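Local atomic coordinates of Esterase/lipase-like protein (Caldicellulosiruptor lactoaceticus 6A, PDB entry 6A6O), a protein that hydrolyses acetyl esters and beta-1,4-xylosides, acting as a bifunctional acetyl esterase and xylosidase. Residues Q95-H99 against A187-E191; V173-F179 against E228-F233; S50-C56 against N121-N125; C162-C166 against K210-T214. One frame throughout, in Å; residues are numbered along the deposited sequence.

Interaction 1: residues Q95-H99 against A187-E191; sequences QPYKH and ALLGE
H99 and L188 join the two backbones through one bond, H99 N to L188 O, 2.9 Å long, with an N-H...O angle of 163°; the donor lies in the carbonyl plane of L188. K98 runs past the same carbonyl, its CB 3.3 Å from L188 O. The H99 side chain starts toward the helix end. Its CB packs against CG of L188 and lies 3.7 Å from L189 CD2. H99 CG is anti to the backbone N (chi1 172°), which sets its side chain alongside that of L189, the two pointing the same way. The contact pins the loop between strand 86-91 and helix 101-115 of this alpha/beta-hydrolase fold to the C-terminal end of helix 182-189. Here G190 leaves the helix with a positive phi, and K98 CE sits 3.8 Å from G190 N. The lysine chain is extended until its bend at chi4 (42°). That bend brings K98 NZ to a water, which accepts from it at 3.0 Å. The same water donates to Y97 O and, at 2.7 Å, to A187 O, so it bridges both backbones. Q95 lays NE2 3.8 Å from A187 CA.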
# COMPACT_ATOMS: atom_id res chain seq x y z
N GLN A 95 0.38 8.84 -13.73
CA GLN A 95 0.00 9.56 -14.94
C GLN A 95 1.25 9.86 -15.78
O GLN A 95 2.26 10.31 -15.24
CB GLN A 95 -0.70 10.86 -14.57
CG GLN A 95 -1.46 11.55 -15.68
CD GLN A 95 -2.21 12.77 -15.19
OE1 GLN A 95 -1.60 13.76 -14.77
NE2 GLN A 95 -3.53 12.70 -15.22
N PRO A 96 1.20 9.64 -17.12
CA PRO A 96 0.02 9.33 -17.93
C PRO A 96 -0.40 7.88 -17.96
O PRO A 96 -1.31 7.53 -18.71
CB PRO A 96 0.46 9.78 -19.34
CG PRO A 96 1.91 9.55 -19.35
CD PRO A 96 2.41 9.83 -17.95
N TYR A 97 0.26 7.01 -17.19
CA TYR A 97 -0.29 5.68 -17.04
C TYR A 97 -1.65 5.77 -16.35
O TYR A 97 -1.94 6.73 -15.63
CB TYR A 97 0.64 4.77 -16.24
CG TYR A 97 1.85 4.27 -17.01
CD1 TYR A 97 1.76 3.17 -17.86
CD2 TYR A 97 3.09 4.87 -16.86
CE1 TYR A 97 2.87 2.69 -18.54
CE2 TYR A 97 4.21 4.40 -17.54
CZ TYR A 97 4.09 3.32 -18.38
OH TYR A 97 5.19 2.85 -19.05
N LYS A 98 -2.49 4.77 -16.61
CA LYS A 98 -3.83 4.69 -16.04
C LYS A 98 -4.05 3.29 -15.48
O LYS A 98 -3.23 2.39 -15.67
CB LYS A 98 -4.91 4.99 -17.09
CG LYS A 98 -4.98 6.45 -17.48
CD LYS A 98 -6.15 6.73 -18.38
CE LYS A 98 -6.42 8.22 -18.42
NZ LYS A 98 -5.15 8.99 -18.51
N HIS A 99 -5.17 3.13 -14.79
CA HIS A 99 -5.61 1.80 -14.41
C HIS A 99 -5.59 0.88 -15.64
O HIS A 99 -6.00 1.31 -16.73
CB HIS A 99 -7.03 1.86 -13.84
CG HIS A 99 -7.65 0.52 -13.60
ND1 HIS A 99 -7.36 -0.25 -12.49
CD2 HIS A 99 -8.52 -0.20 -14.34
CE1 HIS A 99 -8.04 -1.38 -12.55
NE2 HIS A 99 -8.75 -1.38 -13.66
N ALA A 187 -7.08 10.96 -12.73
CA ALA A 187 -5.76 10.47 -13.10
C ALA A 187 -5.78 8.97 -13.35
O ALA A 187 -5.11 8.48 -14.26
CB ALA A 187 -4.74 10.82 -12.02
N LEU A 188 -6.56 8.22 -12.56
CA LEU A 188 -6.53 6.77 -12.67
C LEU A 188 -7.38 6.26 -13.82
O LEU A 188 -7.00 5.30 -14.50
CB LEU A 188 -6.98 6.14 -11.35
CG LEU A 188 -6.79 4.64 -11.14
CD1 LEU A 188 -5.31 4.27 -11.18
CD2 LEU A 188 -7.42 4.25 -9.79
N LEU A 189 -8.53 6.90 -14.07
CA LEU A 189 -9.54 6.34 -14.96
C LEU A 189 -9.86 7.19 -16.18
O LEU A 189 -10.46 6.66 -17.12
CB LEU A 189 -10.85 6.09 -14.20
CG LEU A 189 -10.76 5.02 -13.10
CD1 LEU A 189 -12.12 4.77 -12.47
CD2 LEU A 189 -10.17 3.73 -13.67
N GLY A 190 -9.49 8.47 -16.21
CA GLY A 190 -9.94 9.33 -17.29
C GLY A 190 -11.22 10.06 -16.95
O GLY A 190 -11.73 10.02 -15.82
N GLU A 191 -11.79 10.72 -17.96
CA GLU A 191 -12.85 11.69 -17.70
C GLU A 191 -14.26 11.11 -17.78
O GLU A 191 -15.19 11.71 -17.22
CB GLU A 191 -12.73 12.88 -18.66
CG GLU A 191 -12.47 14.19 -17.95
CD GLU A 191 -12.72 15.39 -18.84
OE1 GLU A 191 -11.84 15.72 -19.66
OE2 GLU A 191 -13.80 16.01 -18.72
O HOH W 1 -3.25 8.83 -16.13

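Interaction 2: residues V173-F179 against E228-F233; sequences VISLAEF and ENSLLF
N229 OD1 is gripped by two backbone N-H groups in a row. S175 N gives the shorter and straighter bond, 2.9 Å with an N-H...O angle of 168°, and it arrives nearly in line with the C=O bond of the amide. I174 N reaches the same oxygen at 3.1 Å from above the amide plane, with a more bent angle. The other end of the amide is also used. N229 ND2 donates to F179 O at 2.9 Å, in the plane of its own amide, and bonds to P226 O as well. The N229 side chain therefore spans the curved loop 173-179 and holds both of its ends. An alanine here would probably leave the N-H groups of I174 and S175 and the carbonyl of F179 without these partners, and the loop less firmly tied to the helix. In the alpha/beta-hydrolase fold this loop follows strand 167-170, and N229 stands in the first turn of helix 228-239. S175 OG braces the loop from within, donating to E178 O at 2.6 Å. The F179 ring covers the start of the helix. E228 CB makes a CH-pi contact 3.6 Å from the ring centroid, almost over the centre. E228 bends at chi2 (97°), which stacks its carboxylate on the ring with the planes 29° apart. E178 CD lies over the opposite face, toward the rim. One turn on, L232 CD1 meets F179 CD2 at 4.0 Å. Deeper in, the I174 and F233 side chains cross at about a right angle, with I174 CD1 3.8 Å from F233 CD1.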
# COMPACT_ATOMS: atom_id res chain seq x y z
N VAL A 173 -7.73 7.42 0.02
CA VAL A 173 -8.73 7.38 -1.04
C VAL A 173 -9.31 5.98 -1.08
O VAL A 173 -8.57 5.00 -1.14
CB VAL A 173 -8.06 7.76 -2.38
CG1 VAL A 173 -8.98 7.49 -3.55
CG2 VAL A 173 -7.59 9.23 -2.33
N ILE A 174 -10.64 5.87 -1.02
CA ILE A 174 -11.28 4.55 -0.95
C ILE A 174 -12.36 4.47 -2.01
O ILE A 174 -12.35 3.58 -2.87
CB ILE A 174 -11.87 4.28 0.45
CG1 ILE A 174 -10.76 4.08 1.50
CG2 ILE A 174 -12.79 3.05 0.44
CD1 ILE A 174 -9.90 2.82 1.30
N SER A 175 -13.30 5.41 -1.95
CA SER A 175 -14.41 5.47 -2.88
C SER A 175 -14.05 6.31 -4.11
O SER A 175 -13.43 7.38 -3.99
CB SER A 175 -15.64 6.06 -2.18
OG SER A 175 -16.68 6.30 -3.10
N LEU A 176 -14.46 5.84 -5.28
CA LEU A 176 -14.20 6.55 -6.53
C LEU A 176 -15.36 7.47 -6.88
O LEU A 176 -15.19 8.46 -7.60
CB LEU A 176 -13.96 5.55 -7.67
CG LEU A 176 -12.54 5.00 -7.79
CD1 LEU A 176 -12.20 4.72 -9.25
CD2 LEU A 176 -11.53 5.95 -7.17
N ALA A 177 -16.54 7.15 -6.36
CA ALA A 177 -17.74 7.95 -6.61
C ALA A 177 -18.01 8.90 -5.44
O ALA A 177 -17.35 9.93 -5.30
CB ALA A 177 -18.94 7.05 -6.86
N GLU A 178 -18.98 8.54 -4.61
CA GLU A 178 -19.33 9.36 -3.45
C GLU A 178 -18.10 9.60 -2.59
O GLU A 178 -17.33 8.67 -2.33
CB GLU A 178 -20.43 8.68 -2.63
CG GLU A 178 -20.70 9.35 -1.29
CD GLU A 178 -22.10 9.92 -1.19
OE1 GLU A 178 -22.99 9.23 -0.66
OE2 GLU A 178 -22.31 11.07 -1.65
N PHE A 179 -17.90 10.84 -2.16
CA PHE A 179 -16.74 11.18 -1.34
C PHE A 179 -15.42 10.92 -2.04
O PHE A 179 -14.38 10.83 -1.39
CB PHE A 179 -16.76 10.43 0.01
CG PHE A 179 -18.10 10.44 0.69
CD1 PHE A 179 -18.65 11.61 1.16
CD2 PHE A 179 -18.80 9.25 0.86
CE1 PHE A 179 -19.89 11.61 1.78
CE2 PHE A 179 -20.03 9.24 1.48
CZ PHE A 179 -20.57 10.42 1.95
N GLU A 228 -15.11 10.14 5.36
CA GLU A 228 -16.06 9.09 4.99
C GLU A 228 -15.39 7.92 4.27
O GLU A 228 -15.89 6.79 4.34
CB GLU A 228 -17.14 9.67 4.08
CG GLU A 228 -18.15 10.54 4.82
CD GLU A 228 -17.84 12.02 4.73
OE1 GLU A 228 -16.65 12.40 4.70
OE2 GLU A 228 -18.80 12.82 4.70
N ASN A 229 -14.27 8.16 3.59
CA ASN A 229 -13.59 7.06 2.90
C ASN A 229 -13.13 5.99 3.88
O ASN A 229 -13.32 4.79 3.63
CB ASN A 229 -12.40 7.62 2.09
CG ASN A 229 -12.85 8.30 0.82
OD1 ASN A 229 -13.05 7.65 -0.19
ND2 ASN A 229 -13.02 9.63 0.86
N SER A 230 -12.53 6.40 5.00
CA SER A 230 -12.11 5.44 6.02
C SER A 230 -13.31 4.82 6.71
O SER A 230 -13.28 3.63 7.03
CB SER A 230 -11.20 6.10 7.06
OG SER A 230 -9.92 6.34 6.50
N LEU A 231 -14.35 5.61 6.98
CA LEU A 231 -15.54 5.07 7.62
C LEU A 231 -16.21 4.00 6.74
O LEU A 231 -16.67 2.97 7.25
CB LEU A 231 -16.52 6.20 7.94
CG LEU A 231 -16.01 7.22 8.97
CD1 LEU A 231 -16.95 8.45 9.04
CD2 LEU A 231 -15.89 6.54 10.34
N LEU A 232 -16.28 4.24 5.43
CA LEU A 232 -16.86 3.25 4.52
C LEU A 232 -16.05 1.96 4.52
O LEU A 232 -16.63 0.86 4.49
CB LEU A 232 -16.94 3.81 3.09
CG LEU A 232 -18.02 4.84 2.79
CD1 LEU A 232 -17.81 5.43 1.40
CD2 LEU A 232 -19.38 4.18 2.88
N PHE A 233 -14.72 2.05 4.50
CA PHE A 233 -13.93 0.83 4.48
C PHE A 233 -14.09 0.08 5.79
O PHE A 233 -14.20 -1.16 5.80
CB PHE A 233 -12.46 1.15 4.19
CG PHE A 233 -11.68 -0.02 3.65
CD1 PHE A 233 -11.77 -0.37 2.31
CD2 PHE A 233 -10.84 -0.75 4.48
CE1 PHE A 233 -11.04 -1.45 1.80
CE2 PHE A 233 -10.11 -1.84 3.99
CZ PHE A 233 -10.22 -2.19 2.64
O HOH W 2 -11.72 8.94 -2.42

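Interaction 3: residues S50-C56 against N121-N125; sequences SSKQLPC and NIDPN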
# COMPACT_ATOMS: atom_id res chain seq x y z
N SER A 50 19.44 -8.47 10.51
CA SER A 50 18.99 -9.25 11.65
C SER A 50 19.38 -10.71 11.45
O SER A 50 19.57 -11.17 10.33
CB SER A 50 17.47 -9.14 11.85
OG SER A 50 17.02 -10.04 12.85
N SER A 51 19.50 -11.42 12.57
CA SER A 51 19.79 -12.85 12.57
C SER A 51 18.54 -13.71 12.51
O SER A 51 18.64 -14.92 12.24
CB SER A 51 20.61 -13.23 13.81
OG SER A 51 19.85 -13.04 14.99
N LYS A 52 17.36 -13.14 12.75
CA LYS A 52 16.09 -13.84 12.64
C LYS A 52 15.32 -13.32 11.43
O LYS A 52 15.65 -12.28 10.85
CB LYS A 52 15.26 -13.68 13.92
CG LYS A 52 14.71 -12.27 14.13
CD LYS A 52 14.44 -11.96 15.60
CE LYS A 52 13.50 -12.97 16.23
NZ LYS A 52 13.04 -12.52 17.58
N GLN A 53 14.28 -14.07 11.06
CA GLN A 53 13.37 -13.63 10.01
C GLN A 53 12.64 -12.37 10.45
O GLN A 53 12.22 -12.25 11.60
CB GLN A 53 12.35 -14.73 9.72
CG GLN A 53 12.43 -15.33 8.35
CD GLN A 53 11.33 -16.35 8.14
OE1 GLN A 53 10.49 -16.56 9.02
NE2 GLN A 53 11.33 -16.99 6.97
N LEU A 54 12.47 -11.44 9.52
CA LEU A 54 11.80 -10.21 9.91
C LEU A 54 10.47 -10.04 9.19
O LEU A 54 10.32 -10.49 8.05
CB LEU A 54 12.67 -8.98 9.62
CG LEU A 54 13.90 -8.87 10.49
CD1 LEU A 54 14.67 -7.65 10.06
CD2 LEU A 54 13.50 -8.76 11.94
N PRO A 55 9.51 -9.36 9.81
CA PRO A 55 8.32 -8.92 9.08
C PRO A 55 8.67 -7.75 8.17
O PRO A 55 9.71 -7.10 8.32
CB PRO A 55 7.37 -8.49 10.20
CG PRO A 55 8.30 -7.95 11.25
CD PRO A 55 9.50 -8.89 11.21
N CYS A 56 7.78 -7.50 7.21
CA CYS A 56 8.06 -6.56 6.14
C CYS A 56 6.81 -5.74 5.83
O CYS A 56 5.70 -6.29 5.80
CB CYS A 56 8.52 -7.30 4.87
SG CYS A 56 8.56 -6.33 3.38
N ASN A 121 15.67 -12.31 3.91
CA ASN A 121 15.52 -12.58 5.35
C ASN A 121 14.18 -12.05 5.87
O ASN A 121 14.10 -11.49 6.97
CB ASN A 121 16.69 -12.00 6.15
CG ASN A 121 16.70 -12.48 7.58
OD1 ASN A 121 16.30 -13.61 7.88
ND2 ASN A 121 17.15 -11.62 8.49
N ILE A 122 13.12 -12.23 5.08
CA ILE A 122 11.78 -11.75 5.40
C ILE A 122 10.85 -12.95 5.57
O ILE A 122 10.94 -13.93 4.82
CB ILE A 122 11.27 -10.80 4.30
CG1 ILE A 122 11.97 -9.45 4.40
CG2 ILE A 122 9.74 -10.66 4.36
CD1 ILE A 122 11.90 -8.66 3.13
N ASP A 123 9.96 -12.86 6.56
CA ASP A 123 8.93 -13.88 6.75
C ASP A 123 7.90 -13.75 5.64
O ASP A 123 7.24 -12.70 5.54
CB ASP A 123 8.30 -13.70 8.12
CG ASP A 123 7.24 -14.74 8.45
OD1 ASP A 123 6.85 -15.57 7.59
OD2 ASP A 123 6.78 -14.73 9.61
N PRO A 124 7.73 -14.75 4.76
CA PRO A 124 6.76 -14.61 3.66
C PRO A 124 5.32 -14.53 4.14
O PRO A 124 4.44 -14.12 3.37
CB PRO A 124 7.01 -15.86 2.81
CG PRO A 124 7.49 -16.88 3.80
CD PRO A 124 8.35 -16.10 4.79
N ASN A 125 5.06 -14.89 5.39
CA ASN A 125 3.72 -14.78 5.96
C ASN A 125 3.55 -13.53 6.81
O ASN A 125 2.53 -13.39 7.48
CB ASN A 125 3.38 -16.03 6.76
CG ASN A 125 3.34 -17.25 5.87
OD1 ASN A 125 2.68 -17.25 4.84
ND2 ASN A 125 4.08 -18.29 6.25
O HOH W 3 12.75 -16.11 5.23
O HOH W 4 9.56 -15.37 11.35
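L54 and I122 form a parallel beta bridge at the start of strand 54-60, one of the strands in the central sheet of this alpha/beta-hydrolase fold. Its two backbone bonds flank I122: L54 N donates to N121 O at 3.0 Å, and D123 N donates to L54 O at 2.8 Å. A CA-H...O contact from I122 CA to L54 O supplements them. The chain reaches this bridge straight from helix 117-120, which ends at N121 in a Schellman motif.

A side-chain to backbone bond comes from N121. Its CG is anti to the backbone N (chi1 -169°), which carries the amide back along the loop before the strand. ND2 donates to K52 O at 2.9 Å, but from above the carbonyl plane and with a bent N-H...O angle of 132°. An alanine in place of N121 would probably leave K52 O without this donor and the loop 50-53 freer to move. S50 OG accepts from K52 N, an ST turn within the same loop.

Apolar packing lies on the side of the sheet where I122 points: C56 CB touches I122 CG2 at 3.6 Å, and F88 of strand 86-91 meets both residues.

Q53 and D123 pack side chain on side chain. They cross at about a right angle, yet the amide and carboxylate planes are only 10° apart. D123 OD2 has its main partner in R126, a salt bridge. D123 OD1 accepts from N125 N, an Asx turn. A water donates to Q53 OE1 at 2.8 Å and only weakly to D123 OD2. Q53 OE1 itself lies 3.7 Å from D123 CB.

Interaction 4: residues C162-C166 against K210-T214; sequences CRPDC and KTPPT
The R163 guanidinium has P212 CB over one face and K210 O at its edge. Both bonds to that oxygen lie close to the guanidinium plane: NE donates to K210 O at 3.0 Å and NH2 donates to K210 O at 2.9 Å. This is a side-on grip, with two nitrogens on a single atom. NE comes nearly in line with the K210 C=O bond, while NH2 is tilted 34° from the carbonyl plane. The contact joins two loops of the alpha/beta-hydrolase fold, those leading into the neighbouring parallel strands 167-170 and 214-219. R163 can span the gap because its chain is extended from CG to NE, with CG anti to the backbone N (chi1 174°). The paired bonds should limit rotation of the guanidinium, and P212 backs it from one side.

P212 is also the main apolar piece. Its ring presses on the backbone of the other loop, with CG 3.2 Å from P164 O and CB 3.7 Å from D165 O. The P164 and P212 rings touch more loosely, CG to CG. P213 CD lies near D165 O. The carboxylate of D165 turns to other partners, a salt bridge with R114 and a bond from I127 N. W275 of helix 268-278 packs on both C166 and P213. At the strand end of the contact, C166 CA makes a CA-H...O contact with P213 O, 3.4 Å from CA to O.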
# COMPACT_ATOMS: atom_id res chain seq x y z
N CYS A 162 -0.25 -12.73 -4.11
CA CYS A 162 -0.10 -11.29 -3.93
C CYS A 162 -0.95 -10.75 -2.79
O CYS A 162 -1.15 -9.53 -2.70
CB CYS A 162 -0.39 -10.54 -5.23
SG CYS A 162 -2.12 -10.59 -5.77
N ARG A 163 -1.42 -11.61 -1.89
CA ARG A 163 -2.23 -11.15 -0.77
C ARG A 163 -1.33 -10.62 0.34
O ARG A 163 -0.46 -11.34 0.82
CB ARG A 163 -3.10 -12.29 -0.24
CG ARG A 163 -3.86 -11.93 1.02
CD ARG A 163 -4.63 -13.12 1.58
NE ARG A 163 -5.51 -12.79 2.71
CZ ARG A 163 -5.12 -12.79 3.98
NH1 ARG A 163 -3.86 -13.10 4.30
NH2 ARG A 163 -5.98 -12.51 4.94
N PRO A 164 -1.50 -9.37 0.76
CA PRO A 164 -0.74 -8.89 1.92
C PRO A 164 -1.26 -9.51 3.21
O PRO A 164 -2.44 -9.87 3.33
CB PRO A 164 -0.96 -7.37 1.88
CG PRO A 164 -2.29 -7.20 1.25
CD PRO A 164 -2.46 -8.37 0.26
N ASP A 165 -0.36 -9.66 4.18
CA ASP A 165 -0.74 -10.26 5.45
C ASP A 165 -1.36 -9.26 6.42
O ASP A 165 -1.93 -9.66 7.43
CB ASP A 165 0.48 -10.95 6.05
CG ASP A 165 0.95 -12.11 5.20
OD1 ASP A 165 0.14 -13.03 4.97
OD2 ASP A 165 2.11 -12.08 4.73
N CYS A 166 -1.25 -7.96 6.13
CA CYS A 166 -1.96 -6.91 6.86
C CYS A 166 -1.94 -5.67 5.98
O CYS A 166 -1.15 -5.57 5.04
CB CYS A 166 -1.34 -6.63 8.23
SG CYS A 166 0.27 -5.75 8.21
N LYS A 210 -11.77 -12.74 3.42
CA LYS A 210 -10.34 -13.01 3.30
C LYS A 210 -9.48 -11.75 3.32
O LYS A 210 -8.25 -11.86 3.33
CB LYS A 210 -10.04 -13.78 2.01
CG LYS A 210 -10.84 -15.07 1.86
CD LYS A 210 -10.66 -15.97 3.05
CE LYS A 210 -11.29 -17.34 2.80
NZ LYS A 210 -11.19 -18.22 4.00
N THR A 211 -10.07 -10.57 3.29
CA THR A 211 -9.29 -9.34 3.45
C THR A 211 -8.50 -9.41 4.75
O THR A 211 -9.05 -9.81 5.79
CB THR A 211 -10.21 -8.12 3.44
OG1 THR A 211 -10.93 -8.06 2.20
CG2 THR A 211 -9.42 -6.82 3.61
N PRO A 212 -7.21 -9.07 4.75
CA PRO A 212 -6.38 -9.19 5.96
C PRO A 212 -6.73 -8.14 7.00
O PRO A 212 -7.39 -7.13 6.69
CB PRO A 212 -4.95 -8.99 5.44
CG PRO A 212 -5.10 -8.27 4.16
CD PRO A 212 -6.39 -8.75 3.56
N PRO A 213 -6.29 -8.34 8.24
CA PRO A 213 -6.48 -7.32 9.28
C PRO A 213 -5.97 -5.96 8.81
O PRO A 213 -4.91 -5.87 8.19
CB PRO A 213 -5.65 -7.85 10.45
CG PRO A 213 -5.50 -9.31 10.21
CD PRO A 213 -5.54 -9.52 8.73
N THR A 214 -6.72 -4.92 9.14
CA THR A 214 -6.50 -3.57 8.61
C THR A 214 -6.48 -2.56 9.75
O THR A 214 -7.23 -2.69 10.72
CB THR A 214 -7.60 -3.21 7.58
OG1 THR A 214 -7.55 -4.13 6.49
CG2 THR A 214 -7.42 -1.78 7.02

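From the N terminus, segment 50-56 comes first, and interaction 3 closes at 121-125 after three helices and strand 86-91. Segment 95-99 lies inside that span, but its partner 187-191 comes later, so interactions 1 and 3 cross. Interactions 1, 2 and 4 cross one another too: 162-166 and 173-179 open before interaction 1 closes, and then 210-214 and 228-233 follow in the same order. Interaction 3 closes before interactions 2 and 4 open. Interactions 1 and 2 come together at L189 and L176, 2 and 4 at F233 and T214, 3 and 4 at N125 and D165. Interactions 1 and 2 join loops to helices 182-189 and 228-239, interaction 3 bridges strands, and interaction 4 pairs two strand-leading loops.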